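Local coordinates for chitinase (Jonesia denitrificans, PDB 5VG0), which probably cleaves chitin oxidatively, as the copper-dependent lytic polysaccharide monooxygenase domain of a larger chitinase, at residues A[12-17]-A[21-26]; A[8-13]-A[53-58]. One frame throughout, in Å; residues are numbered along the deposited sequence.

Contact 1 (A[12-17]-A[21-26])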
loop_
_atom_site.group_PDB
_atom_site.type_symbol
_atom_site.label_atom_id
_atom_site.label_comp_id
_atom_site.label_asym_id
_atom_site.label_seq_id
_atom_site.Cartn_x
_atom_site.Cartn_y
_atom_site.Cartn_z
ATOM N N ALA A 12 -5.896 -0.089 -5.716
ATOM C CA ALA A 12 -5.707 0.319 -7.108
ATOM C C ALA A 12 -6.418 -0.614 -8.074
ATOM O O ALA A 12 -7.019 -0.166 -9.056
ATOM C CB ALA A 12 -4.222 0.349 -7.452
ATOM N N LEU A 13 -6.360 -1.915 -7.813
ATOM C CA LEU A 13 -6.998 -2.889 -8.690
ATOM C C LEU A 13 -8.505 -2.749 -8.642
ATOM O O LEU A 13 -9.181 -2.863 -9.672
ATOM C CB LEU A 13 -6.555 -4.291 -8.297
ATOM C CG LEU A 13 -5.073 -4.563 -8.572
ATOM C CD1 LEU A 13 -4.610 -5.795 -7.823
ATOM C CD2 LEU A 13 -4.789 -4.708 -10.029
ATOM N N CYS A 14 -9.056 -2.495 -7.464
ATOM C CA CYS A 14 -10.478 -2.217 -7.358
ATOM C C CYS A 14 -10.843 -0.984 -8.191
ATOM O O CYS A 14 -11.814 -0.998 -8.955
ATOM C CB CYS A 14 -10.869 -1.999 -5.892
ATOM S SG CYS A 14 -10.806 -3.486 -4.885
ATOM N N ALA A 15 -10.089 0.103 -8.028
ATOM C CA ALA A 15 -10.418 1.371 -8.669
ATOM C C ALA A 15 -10.244 1.305 -10.179
ATOM O O ALA A 15 -10.890 2.062 -10.908
ATOM C CB ALA A 15 -9.563 2.483 -8.065
ATOM N N SER A 16 -9.370 0.452 -10.671
ATOM C CA SER A 16 -9.120 0.301 -12.094
ATOM C C SER A 16 -10.050 -0.705 -12.751
ATOM O O SER A 16 -9.953 -0.918 -13.963
ATOM C CB SER A 16 -7.672 -0.138 -12.321
ATOM O OG SER A 16 -6.773 0.856 -11.874
ATOM N N GLY A 17 -10.936 -1.341 -11.992
ATOM C CA GLY A 17 -11.829 -2.340 -12.544
ATOM C C GLY A 17 -11.143 -3.635 -12.900
ATOM O O GLY A 17 -11.644 -4.389 -13.730
ATOM N N PHE A 21 -14.588 -9.057 -8.803
ATOM C CA PHE A 21 -15.597 -8.923 -7.780
ATOM C C PHE A 21 -15.743 -7.444 -7.462
ATOM O O PHE A 21 -14.831 -6.642 -7.685
ATOM C CB PHE A 21 -15.198 -9.720 -6.529
ATOM C CG PHE A 21 -13.788 -9.446 -6.065
ATOM C CD1 PHE A 21 -12.724 -10.183 -6.546
ATOM C CD2 PHE A 21 -13.529 -8.427 -5.162
ATOM C CE1 PHE A 21 -11.432 -9.907 -6.141
ATOM C CE2 PHE A 21 -12.236 -8.157 -4.748
ATOM C CZ PHE A 21 -11.200 -8.890 -5.246
ATOM N N ASP A 22 -16.910 -7.089 -6.952
ATOM C CA ASP A 22 -17.195 -5.713 -6.567
ATOM C C ASP A 22 -16.505 -5.426 -5.240
ATOM O O ASP A 22 -16.672 -6.166 -4.270
ATOM C CB ASP A 22 -18.716 -5.553 -6.442
ATOM C CG ASP A 22 -19.182 -4.127 -6.097
ATOM O OD1 ASP A 22 -18.378 -3.175 -6.006
ATOM O OD2 ASP A 22 -20.417 -3.964 -5.945
ATOM N N CYS A 23 -15.714 -4.371 -5.205
ATOM C CA CYS A 23 -15.040 -3.994 -3.974
ATOM C C CYS A 23 -15.839 -3.026 -3.125
ATOM O O CYS A 23 -15.428 -2.746 -2.002
ATOM C CB CYS A 23 -13.692 -3.345 -4.275
ATOM S SG CYS A 23 -12.610 -4.348 -5.279
ATOM N N GLY A 24 -16.947 -2.495 -3.627
ATOM C CA GLY A 24 -17.678 -1.503 -2.881
ATOM C C GLY A 24 -17.045 -0.128 -2.915
ATOM O O GLY A 24 -16.454 0.282 -3.921
ATOM N N GLN A 25 -17.146 0.570 -1.786
ATOM C CA GLN A 25 -16.820 1.989 -1.777
ATOM C C GLN A 25 -15.359 2.259 -2.115
ATOM O O GLN A 25 -15.060 3.301 -2.708
ATOM C CB GLN A 25 -17.187 2.609 -0.433
ATOM C CG GLN A 25 -16.946 4.109 -0.358
ATOM C CD GLN A 25 -17.697 4.902 -1.413
ATOM O OE1 GLN A 25 -18.746 4.484 -1.901
ATOM N NE2 GLN A 25 -17.160 6.063 -1.766
ATOM N N ILE A 26 -14.446 1.350 -1.779
ATOM C CA ILE A 26 -13.030 1.604 -2.036
ATOM C C ILE A 26 -12.755 1.868 -3.505
ATOM O O ILE A 26 -11.818 2.591 -3.844
ATOM C CB ILE A 26 -12.152 0.458 -1.490
ATOM C CG1 ILE A 26 -10.662 0.805 -1.598
ATOM C CG2 ILE A 26 -12.408 -0.845 -2.208
ATOM C CD1 ILE A 26 -10.254 1.984 -0.743
#

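Contact 2 (A[8-13]-A[53-58])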
loop_
_atom_site.group_PDB
_atom_site.type_symbol
_atom_site.label_atom_id
_atom_site.label_comp_id
_atom_site.label_asym_id
_atom_site.label_seq_id
_atom_site.Cartn_x
_atom_site.Cartn_y
_atom_site.Cartn_z
ATOM N N PRO A 8 0.430 -2.571 -8.627
ATOM C CA PRO A 8 -0.839 -2.056 -8.103
ATOM C C PRO A 8 -1.205 -2.652 -6.760
ATOM O O PRO A 8 -1.146 -3.863 -6.550
ATOM C CB PRO A 8 -1.857 -2.445 -9.178
ATOM C CG PRO A 8 -1.217 -3.498 -9.957
ATOM C CD PRO A 8 0.246 -3.235 -9.928
ATOM N N SER A 9 -1.637 -1.782 -5.854
ATOM C CA SER A 9 -2.213 -2.201 -4.596
ATOM C C SER A 9 -3.609 -2.797 -4.805
ATOM O O SER A 9 -4.251 -2.630 -5.844
ATOM C CB SER A 9 -2.300 -1.009 -3.650
ATOM O OG SER A 9 -3.079 0.027 -4.230
ATOM N N ARG A 10 -4.102 -3.459 -3.759
ATOM C CA ARG A 10 -5.459 -3.990 -3.791
ATOM C C ARG A 10 -6.468 -2.890 -4.108
ATOM O O ARG A 10 -7.352 -3.080 -4.950
ATOM C CB ARG A 10 -5.780 -4.721 -2.482
ATOM C CG ARG A 10 -4.994 -6.015 -2.314
ATOM C CD ARG A 10 -5.430 -6.793 -1.098
ATOM N NE ARG A 10 -4.660 -8.023 -0.996
ATOM C CZ ARG A 10 -4.816 -8.949 -0.074
ATOM N NH1 ARG A 10 -5.719 -8.821 0.872
ATOM N NH2 ARG A 10 -4.045 -10.016 -0.131
ATOM N N GLN A 11 -6.332 -1.725 -3.481
ATOM C CA GLN A 11 -7.272 -0.646 -3.757
ATOM C C GLN A 11 -7.126 -0.128 -5.183
ATOM O O GLN A 11 -8.122 0.254 -5.799
ATOM C CB GLN A 11 -7.190 0.480 -2.713
ATOM C CG GLN A 11 -5.819 1.076 -2.444
ATOM C CD GLN A 11 -5.180 0.470 -1.221
ATOM O OE1 GLN A 11 -4.987 -0.744 -1.154
ATOM N NE2 GLN A 11 -4.887 1.291 -0.233
ATOM N N ALA A 12 -5.896 -0.089 -5.716
ATOM C CA ALA A 12 -5.707 0.319 -7.108
ATOM C C ALA A 12 -6.418 -0.614 -8.074
ATOM O O ALA A 12 -7.019 -0.166 -9.056
ATOM C CB ALA A 12 -4.222 0.349 -7.452
ATOM N N LEU A 13 -6.360 -1.915 -7.813
ATOM C CA LEU A 13 -6.998 -2.889 -8.690
ATOM C C LEU A 13 -8.505 -2.749 -8.642
ATOM O O LEU A 13 -9.181 -2.863 -9.672
ATOM C CB LEU A 13 -6.555 -4.291 -8.297
ATOM C CG LEU A 13 -5.073 -4.563 -8.572
ATOM C CD1 LEU A 13 -4.610 -5.795 -7.823
ATOM C CD2 LEU A 13 -4.789 -4.708 -10.029
ATOM N N ASP A 53 -8.936 -6.794 3.408
ATOM C CA ASP A 53 -8.347 -7.824 4.252
ATOM C C ASP A 53 -8.792 -9.231 3.882
ATOM O O ASP A 53 -8.309 -10.184 4.491
ATOM C CB ASP A 53 -8.732 -7.599 5.721
ATOM C CG ASP A 53 -8.261 -6.271 6.275
ATOM O OD1 ASP A 53 -7.147 -5.847 5.955
ATOM O OD2 ASP A 53 -9.006 -5.666 7.090
ATOM N N ASP A 54 -9.695 -9.387 2.923
ATOM C CA ASP A 54 -10.317 -10.678 2.646
ATOM C C ASP A 54 -9.451 -11.447 1.657
ATOM O O ASP A 54 -9.526 -11.231 0.443
ATOM C CB ASP A 54 -11.721 -10.466 2.098
ATOM C CG ASP A 54 -12.470 -11.754 1.889
ATOM O OD1 ASP A 54 -11.866 -12.831 2.026
ATOM O OD2 ASP A 54 -13.664 -11.657 1.577
ATOM N N ASN A 55 -8.653 -12.374 2.166
ATOM C CA ASN A 55 -7.747 -13.155 1.334
ATOM C C ASN A 55 -8.445 -14.273 0.574
ATOM O O ASN A 55 -7.803 -14.924 -0.254
ATOM C CB ASN A 55 -6.593 -13.713 2.165
ATOM C CG ASN A 55 -5.712 -12.623 2.712
ATOM O OD1 ASN A 55 -5.336 -11.691 2.006
ATOM N ND2 ASN A 55 -5.416 -12.705 3.977
ATOM N N SER A 56 -9.728 -14.509 0.814
ATOM C CA SER A 56 -10.455 -15.516 0.055
ATOM C C SER A 56 -10.826 -15.031 -1.337
ATOM O O SER A 56 -11.163 -15.850 -2.203
ATOM C CB SER A 56 -11.705 -15.951 0.811
ATOM O OG SER A 56 -12.754 -15.001 0.712
ATOM N N LYS A 57 -10.757 -13.728 -1.577
ATOM C CA LYS A 57 -11.073 -13.199 -2.889
ATOM C C LYS A 57 -9.926 -13.504 -3.848
ATOM O O LYS A 57 -8.764 -13.596 -3.433
ATOM C CB LYS A 57 -11.268 -11.689 -2.828
ATOM C CG LYS A 57 -12.416 -11.201 -1.954
ATOM C CD LYS A 57 -13.749 -11.420 -2.632
ATOM C CE LYS A 57 -14.929 -11.110 -1.715
ATOM N NZ LYS A 57 -15.256 -12.239 -0.800
ATOM N N PRO A 58 -10.217 -13.625 -5.148
ATOM C CA PRO A 58 -9.152 -13.892 -6.142
ATOM C C PRO A 58 -8.418 -12.613 -6.526
ATOM O O PRO A 58 -8.565 -12.068 -7.623
ATOM C CB PRO A 58 -9.938 -14.514 -7.303
ATOM C CG PRO A 58 -11.267 -13.872 -7.221
ATOM C CD PRO A 58 -11.562 -13.723 -5.755
#

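Contact 1 (A[12-17]-A[21-26])
C14 and C23 are joined by a disulfide, SG to SG at 2.0 Å, that ties helix 10-15 to the loop following it. Both side chains set out toward the opposing segment, and in each SG stands anti to the carbonyl carbon (chi1 -70° in C14, -55° in C23), which puts each sulfur beside its own backbone N, where the two meet. The bridge twists with a chi3 of -77°, a left-handed disulfide in which C14 CB and C23 CB lie 3.5 Å apart. I26 packs alongside the bond: its methyl CG2 rests 4.1 Å from C14 SG and 4.2 Å from C14 CB, so the sulfur is met by hydrocarbon, with S27 also touching C14. In lytic polysaccharide monooxygenases of this family, the excursion after the first strand carries short helices on the rim of a beta-sandwich core, and here the disulfide ties part of that excursion back to the helix; the side chain of I26 is about 13 Å from the copper. G17, at positive phi, ends the helix in a Schellman motif, its N bonded to C14 O at 3.2 Å. Before the chain reaches I26, an Asx turn forms round C23, where G24 N donates to D22 OD1 at 2.9 Å from above the carboxylate plane.

Contact 2 (A[8-13]-A[53-58])
N55 OD1 is gripped by two donors of one arginine: R10 NH2 at 3.0 Å and R10 NH1 at 3.1 Å. The oxygen sits at the end of the guanidinium, practically in its plane, so one carbonyl is shared by both terminal nitrogens. NH2 lies nearly straight ahead of the N55 carbonyl (C=O...donor angle 164°), while NH1 is tilted off the amide plane. The two flat groups stand 80° apart. R10 gets there by a chain extended from CG to NE, with CG anti to the carbonyl carbon (chi1 -69°), which carries the charge out from the helix start. Its NE forms a salt bridge to D138, NH1 also bonds L52 O, and W59 offers a cation-pi contact. A methionine in place of R10 would probably leave N55 OD1 without either donor and the D138 carboxylate without its charged mate. The partner loop is a type I turn, D54 to K57, in which S56 OG (2.7 Å) and S56 N (3.0 Å) both reach D54 OD1 from one face of the carboxylate, while K57 NZ makes a salt bridge to D54 OD2 at 2.9 Å. Within 8-13, S9 holds the N-cap position, its OG accepting from A12 N. Helix 10-15 starts between strand 2-6, touched by S9, Q11 and A12 at W3, and strand 131-141, where R10 pairs through its backbone with C136.

From the N terminus, the chain runs through strand 2-6 into helix 10-15, from which both contacts start, sharing A12 and L13. Contact 1 closes the short loop directly after the helix, with three residues between its segments. Contact 2 closes a far longer one, taking in strand 34-36 and ending in the loop before strand 62-64; most of contact 1 falls inside that span. The two also touch directly: I26 CG1 packs on Q11 CB at 3.7 Å, and the F21 ring meets the turn of contact 2, its CZ 3.7 Å from K57 CB. Together they hold two loops around one short helix at the edge of the sheets.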